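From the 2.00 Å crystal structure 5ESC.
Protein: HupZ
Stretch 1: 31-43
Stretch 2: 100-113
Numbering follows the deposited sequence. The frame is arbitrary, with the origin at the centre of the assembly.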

# COMPACT_ATOMS: atom_id res chain seq x y z
N LYS A 31 0.12 -3.63 -8.13
CA LYS A 31 -0.46 -3.82 -9.46
C LYS A 31 0.57 -3.31 -10.44
O LYS A 31 0.61 -2.09 -10.76
CB LYS A 31 -1.84 -3.12 -9.62
CG LYS A 31 -3.03 -3.68 -8.82
CD LYS A 31 -3.34 -5.12 -9.21
CE LYS A 31 -4.45 -5.77 -8.40
NZ LYS A 31 -4.74 -7.10 -9.09
N ARG A 32 1.40 -4.19 -10.97
CA ARG A 32 2.46 -3.70 -11.80
C ARG A 32 1.99 -3.15 -13.16
O ARG A 32 2.76 -2.52 -13.80
CB ARG A 32 3.52 -4.78 -12.02
CG ARG A 32 3.04 -5.99 -12.68
CD ARG A 32 4.22 -6.99 -12.69
NE ARG A 32 3.92 -8.08 -13.64
CZ ARG A 32 4.23 -8.08 -14.94
NH1 ARG A 32 4.90 -7.07 -15.53
NH2 ARG A 32 3.88 -9.13 -15.68
N SER A 33 0.78 -3.44 -13.62
CA SER A 33 0.30 -2.95 -14.93
C SER A 33 -0.45 -1.61 -14.75
O SER A 33 -1.03 -1.11 -15.69
CB SER A 33 -0.73 -3.87 -15.52
OG SER A 33 -1.85 -4.13 -14.68
N MET A 34 -0.47 -1.06 -13.53
CA MET A 34 -1.22 0.19 -13.29
C MET A 34 -0.62 1.30 -14.19
O MET A 34 0.61 1.49 -14.17
CB MET A 34 -1.16 0.58 -11.88
CG MET A 34 -2.07 1.83 -11.52
SD MET A 34 -3.84 1.48 -11.44
CE MET A 34 -4.02 0.43 -9.99
N ARG A 35 -1.42 2.02 -14.95
CA ARG A 35 -0.90 3.05 -15.86
C ARG A 35 -1.92 4.11 -16.16
O ARG A 35 -3.11 3.84 -16.05
CB ARG A 35 -0.52 2.39 -17.16
CG ARG A 35 -1.59 1.57 -17.85
CD ARG A 35 -0.94 0.51 -18.78
NE ARG A 35 -1.91 -0.22 -19.59
CZ ARG A 35 -2.59 -1.30 -19.24
NH1 ARG A 35 -3.46 -1.82 -20.06
NH2 ARG A 35 -2.40 -1.89 -18.06
N LEU A 36 -1.52 5.24 -16.67
CA LEU A 36 -2.45 6.32 -16.92
C LEU A 36 -3.17 6.11 -18.23
O LEU A 36 -2.57 5.73 -19.24
CB LEU A 36 -1.73 7.69 -16.95
CG LEU A 36 -1.33 8.38 -15.69
CD1 LEU A 36 -0.37 9.56 -15.94
CD2 LEU A 36 -2.46 8.78 -14.72
N TRP A 37 -4.48 6.38 -18.22
CA TRP A 37 -5.33 6.43 -19.38
C TRP A 37 -5.45 7.88 -19.85
O TRP A 37 -5.51 8.15 -21.06
CB TRP A 37 -6.74 5.94 -19.01
CG TRP A 37 -7.65 5.91 -20.18
CD1 TRP A 37 -8.58 6.88 -20.55
CD2 TRP A 37 -7.72 4.90 -21.22
NE1 TRP A 37 -9.18 6.52 -21.67
CE2 TRP A 37 -8.71 5.33 -22.13
CE3 TRP A 37 -7.06 3.70 -21.45
CZ2 TRP A 37 -9.08 4.60 -23.25
CZ3 TRP A 37 -7.41 2.96 -22.60
CH2 TRP A 37 -8.41 3.39 -23.45
N ASP A 38 -5.69 8.79 -18.89
CA ASP A 38 -5.78 10.22 -19.18
C ASP A 38 -5.33 10.95 -17.91
O ASP A 38 -4.97 10.30 -16.91
CB ASP A 38 -7.13 10.66 -19.73
CG ASP A 38 -8.31 10.50 -18.78
OD1 ASP A 38 -8.18 10.51 -17.56
OD2 ASP A 38 -9.42 10.37 -19.29
N ASP A 39 -5.45 12.25 -17.87
CA ASP A 39 -5.02 13.03 -16.71
C ASP A 39 -5.87 12.76 -15.47
O ASP A 39 -5.63 13.34 -14.44
CB ASP A 39 -5.03 14.59 -17.04
CG ASP A 39 -3.78 15.07 -17.87
OD1 ASP A 39 -2.69 14.41 -17.92
OD2 ASP A 39 -3.90 16.15 -18.53
N LYS A 40 -6.97 12.01 -15.55
CA LYS A 40 -7.68 11.66 -14.30
C LYS A 40 -8.09 10.19 -14.16
O LYS A 40 -8.91 9.88 -13.31
CB LYS A 40 -8.91 12.52 -14.03
CG LYS A 40 -9.78 12.71 -15.18
CD LYS A 40 -10.69 13.93 -15.11
CE LYS A 40 -10.14 15.08 -14.32
NZ LYS A 40 -11.03 16.28 -14.58
N THR A 41 -7.45 9.31 -14.92
CA THR A 41 -7.90 7.91 -14.98
C THR A 41 -6.69 7.02 -15.05
O THR A 41 -5.82 7.29 -15.85
CB THR A 41 -8.79 7.69 -16.20
OG1 THR A 41 -9.72 8.76 -16.29
CG2 THR A 41 -9.58 6.29 -16.13
N PHE A 42 -6.65 5.97 -14.25
CA PHE A 42 -5.66 4.92 -14.40
C PHE A 42 -6.41 3.71 -14.87
O PHE A 42 -7.64 3.58 -14.64
CB PHE A 42 -5.04 4.52 -13.06
CG PHE A 42 -4.07 5.47 -12.47
CD1 PHE A 42 -2.68 5.34 -12.70
CD2 PHE A 42 -4.51 6.50 -11.62
CE1 PHE A 42 -1.80 6.18 -12.11
CE2 PHE A 42 -3.59 7.37 -11.04
CZ PHE A 42 -2.24 7.19 -11.25
N ILE A 43 -5.73 2.76 -15.51
CA ILE A 43 -6.29 1.48 -15.77
C ILE A 43 -5.26 0.46 -15.29
O ILE A 43 -4.07 0.81 -15.19
CB ILE A 43 -6.72 1.20 -17.26
CG1 ILE A 43 -5.59 1.43 -18.33
CG2 ILE A 43 -8.02 2.02 -17.62
CD1 ILE A 43 -5.84 0.72 -19.60
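Stretch 2 100-113: RMGVPKAVGIIHVE

Antiparallel pairing of strands illustrates a general principle: the backbone fixes the register, the register decides which side chains become neighbours, and their torsions determine which atoms meet. HupZ provides a compact example. Residues 106-113 of stretch 2 form an extended strand that lies alongside strand 41-43 of stretch 1, the two running in opposite directions at 162°, with their axes approaching to 4.6 Å. Thr41 is paired with His111, Phe42 with Ile110 and Ile43 with Ile109, at CA-CA distances of 4.9, 5.0 and 4.5 Å.

The central pair is the hydrogen-bonded one. Phe42 N donates to Ile110 O at 3.0 Å, and Ile110 N returns a bond to Phe42 O at 2.8 Å. Beyond it, Val112 N donates to Lys40 O at 2.8 Å, so the ladder reaches back into the type I turn from Asp38 to Thr41. The flanking pairs lack such bonds, but CA-H...O contacts fill the gaps: Thr41 CA lies 3.2 Å from Ile110 O, and Ile43 CA lies 3.2 Å from Gly108 O.

Alternation along the strands sends Phe42 and Ile110 to one face. Phe42 adopts m (chi1 -74°), with chi2 at -94°, and presents the edge of its ring to Val112, whose CG2 is 3.6 Å from Phe42 CD2; Val112 itself is t. Ile110, with chi1 m and chi2 p, has its CB 4.1 Å from Phe42 CB, while its CD1 reaches Met34 SD at 3.9 Å. The CA-to-CB bond of Met34 points sideways, yet its t, p, p conformation brings the end of the side chain nearer to stretch 2. The apolar cluster thus draws on both paired strands and on Met34, from the loop that precedes strand 35-36.

The other face carries Thr41, Ile43, Ile109 and His111. Ile43 is p at chi1 and t at chi2; its CG2 packs 3.8 Å from CG1 of Ile109 (chi1 m, chi2 139°, between wells), and its CB lies 4.0 Å from Val107 CG2. Thr41 serves two chemistries with one m rotamer (chi1 -45°). Its CG2 rests 3.6 Å from Ile109 CG2, while its OG1 donates to Asp38 OD1 at 2.7 Å and accepts a hydrogen bond from a water at 2.8 Å. That water also hydrogen-bonds His111 ND1 at 2.9 Å, bridging a pair that has no direct backbone bond. Asp38, p at chi1, further accepts from Lys40 N through OD1 at 2.8 Å, tying its side chain into the turn.

Away from the paired strands, Arg32 and Ser33 meet Met101. Arg32, in the loop, is p, t, t, and its guanidinium offers one face to Met101, with CE 3.3 Å from Arg32 NH2. The CA-to-CB bond of Met101 (p, t, p) points toward stretch 1, and its CE also comes within 4.3 Å of Ser33 CB. Altogether the two stretches bury 596 Å², both sides summed, with backbone pairing and side-chain packing combined in a single contact.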

# COMPACT_ATOMS: atom_id res chain seq x y z
N ARG A 100 3.37 -9.31 -22.78
CA ARG A 100 3.70 -8.93 -21.41
C ARG A 100 3.18 -9.92 -20.40
O ARG A 100 3.91 -10.27 -19.49
CB ARG A 100 3.19 -7.52 -21.02
CG ARG A 100 3.76 -6.31 -21.74
CD ARG A 100 3.27 -4.99 -21.10
NE ARG A 100 3.90 -3.80 -21.69
CZ ARG A 100 3.59 -3.25 -22.86
NH1 ARG A 100 2.62 -3.73 -23.63
NH2 ARG A 100 4.25 -2.18 -23.29
N MET A 101 1.92 -10.34 -20.49
CA MET A 101 1.35 -11.26 -19.49
C MET A 101 0.23 -12.02 -20.15
O MET A 101 0.02 -11.87 -21.33
CB MET A 101 0.91 -10.44 -18.25
CG MET A 101 0.13 -9.18 -18.60
SD MET A 101 -0.46 -8.25 -17.15
CE MET A 101 1.07 -7.64 -16.47
N GLY A 102 -0.51 -12.84 -19.43
CA GLY A 102 -1.73 -13.50 -19.97
C GLY A 102 -2.88 -12.51 -20.32
O GLY A 102 -2.82 -11.30 -20.06
N VAL A 103 -3.90 -13.06 -20.95
CA VAL A 103 -5.09 -12.33 -21.35
C VAL A 103 -5.82 -11.83 -20.09
O VAL A 103 -6.06 -12.60 -19.18
CB VAL A 103 -6.05 -13.22 -22.12
CG1 VAL A 103 -7.20 -12.39 -22.68
CG2 VAL A 103 -5.28 -13.95 -23.24
N PRO A 104 -6.18 -10.54 -20.04
CA PRO A 104 -6.82 -10.17 -18.75
C PRO A 104 -8.18 -10.79 -18.58
O PRO A 104 -8.88 -10.90 -19.53
CB PRO A 104 -6.93 -8.62 -18.84
CG PRO A 104 -6.93 -8.36 -20.28
CD PRO A 104 -6.05 -9.41 -20.95
N LYS A 105 -8.59 -11.09 -17.37
CA LYS A 105 -9.96 -11.43 -17.12
C LYS A 105 -10.80 -10.12 -17.16
O LYS A 105 -11.97 -10.13 -17.52
CB LYS A 105 -10.07 -12.01 -15.72
CG LYS A 105 -9.57 -13.43 -15.57
CD LYS A 105 -9.84 -13.96 -14.14
CE LYS A 105 -9.75 -15.53 -14.18
NZ LYS A 105 -8.89 -16.11 -13.17
N ALA A 106 -10.22 -9.00 -16.79
CA ALA A 106 -11.00 -7.74 -16.76
C ALA A 106 -10.06 -6.58 -16.78
O ALA A 106 -8.85 -6.78 -16.72
CB ALA A 106 -11.90 -7.71 -15.52
N VAL A 107 -10.58 -5.35 -16.84
CA VAL A 107 -9.77 -4.19 -16.64
C VAL A 107 -10.31 -3.39 -15.41
O VAL A 107 -11.52 -3.28 -15.24
CB VAL A 107 -9.76 -3.29 -17.94
CG1 VAL A 107 -11.15 -2.80 -18.39
CG2 VAL A 107 -8.72 -2.17 -17.82
N GLY A 108 -9.42 -2.90 -14.57
CA GLY A 108 -9.77 -2.05 -13.44
C GLY A 108 -9.61 -0.61 -13.95
O GLY A 108 -8.63 -0.31 -14.61
N ILE A 109 -10.53 0.30 -13.62
CA ILE A 109 -10.46 1.64 -14.14
C ILE A 109 -10.60 2.54 -12.92
O ILE A 109 -11.60 2.34 -12.19
CB ILE A 109 -11.60 1.89 -15.03
CG1 ILE A 109 -11.50 1.09 -16.32
CG2 ILE A 109 -11.58 3.37 -15.55
CD1 ILE A 109 -12.87 0.58 -16.60
N ILE A 110 -9.66 3.44 -12.66
CA ILE A 110 -9.67 4.19 -11.42
C ILE A 110 -9.94 5.62 -11.86
O ILE A 110 -9.14 6.16 -12.57
CB ILE A 110 -8.36 4.10 -10.69
CG1 ILE A 110 -8.07 2.68 -10.13
CG2 ILE A 110 -8.26 4.98 -9.47
CD1 ILE A 110 -7.76 1.64 -11.15
N HIS A 111 -10.98 6.19 -11.31
CA HIS A 111 -11.35 7.61 -11.51
C HIS A 111 -10.76 8.42 -10.38
O HIS A 111 -11.21 8.36 -9.24
CB HIS A 111 -12.87 7.74 -11.58
CG HIS A 111 -13.49 6.87 -12.63
ND1 HIS A 111 -13.41 7.15 -13.96
CD2 HIS A 111 -14.16 5.70 -12.54
CE1 HIS A 111 -14.03 6.22 -14.66
NE2 HIS A 111 -14.48 5.32 -13.82
N VAL A 112 -9.72 9.15 -10.70
CA VAL A 112 -8.97 9.88 -9.74
C VAL A 112 -9.75 11.12 -9.26
O VAL A 112 -10.23 11.92 -10.07
CB VAL A 112 -7.59 10.25 -10.25
CG1 VAL A 112 -6.91 11.22 -9.29
CG2 VAL A 112 -6.75 9.02 -10.41
N GLU A 113 -9.91 11.25 -7.95
CA GLU A 113 -10.64 12.40 -7.33
C GLU A 113 -9.75 13.38 -6.61
O GLU A 113 -9.99 14.58 -6.65
CB GLU A 113 -11.72 11.89 -6.34
CG GLU A 113 -12.83 11.13 -7.06
CD GLU A 113 -13.84 10.42 -6.13
OE1 GLU A 113 -13.71 10.31 -4.90
OE2 GLU A 113 -14.83 9.95 -6.68
O HOH W 1 -11.85 9.46 -14.58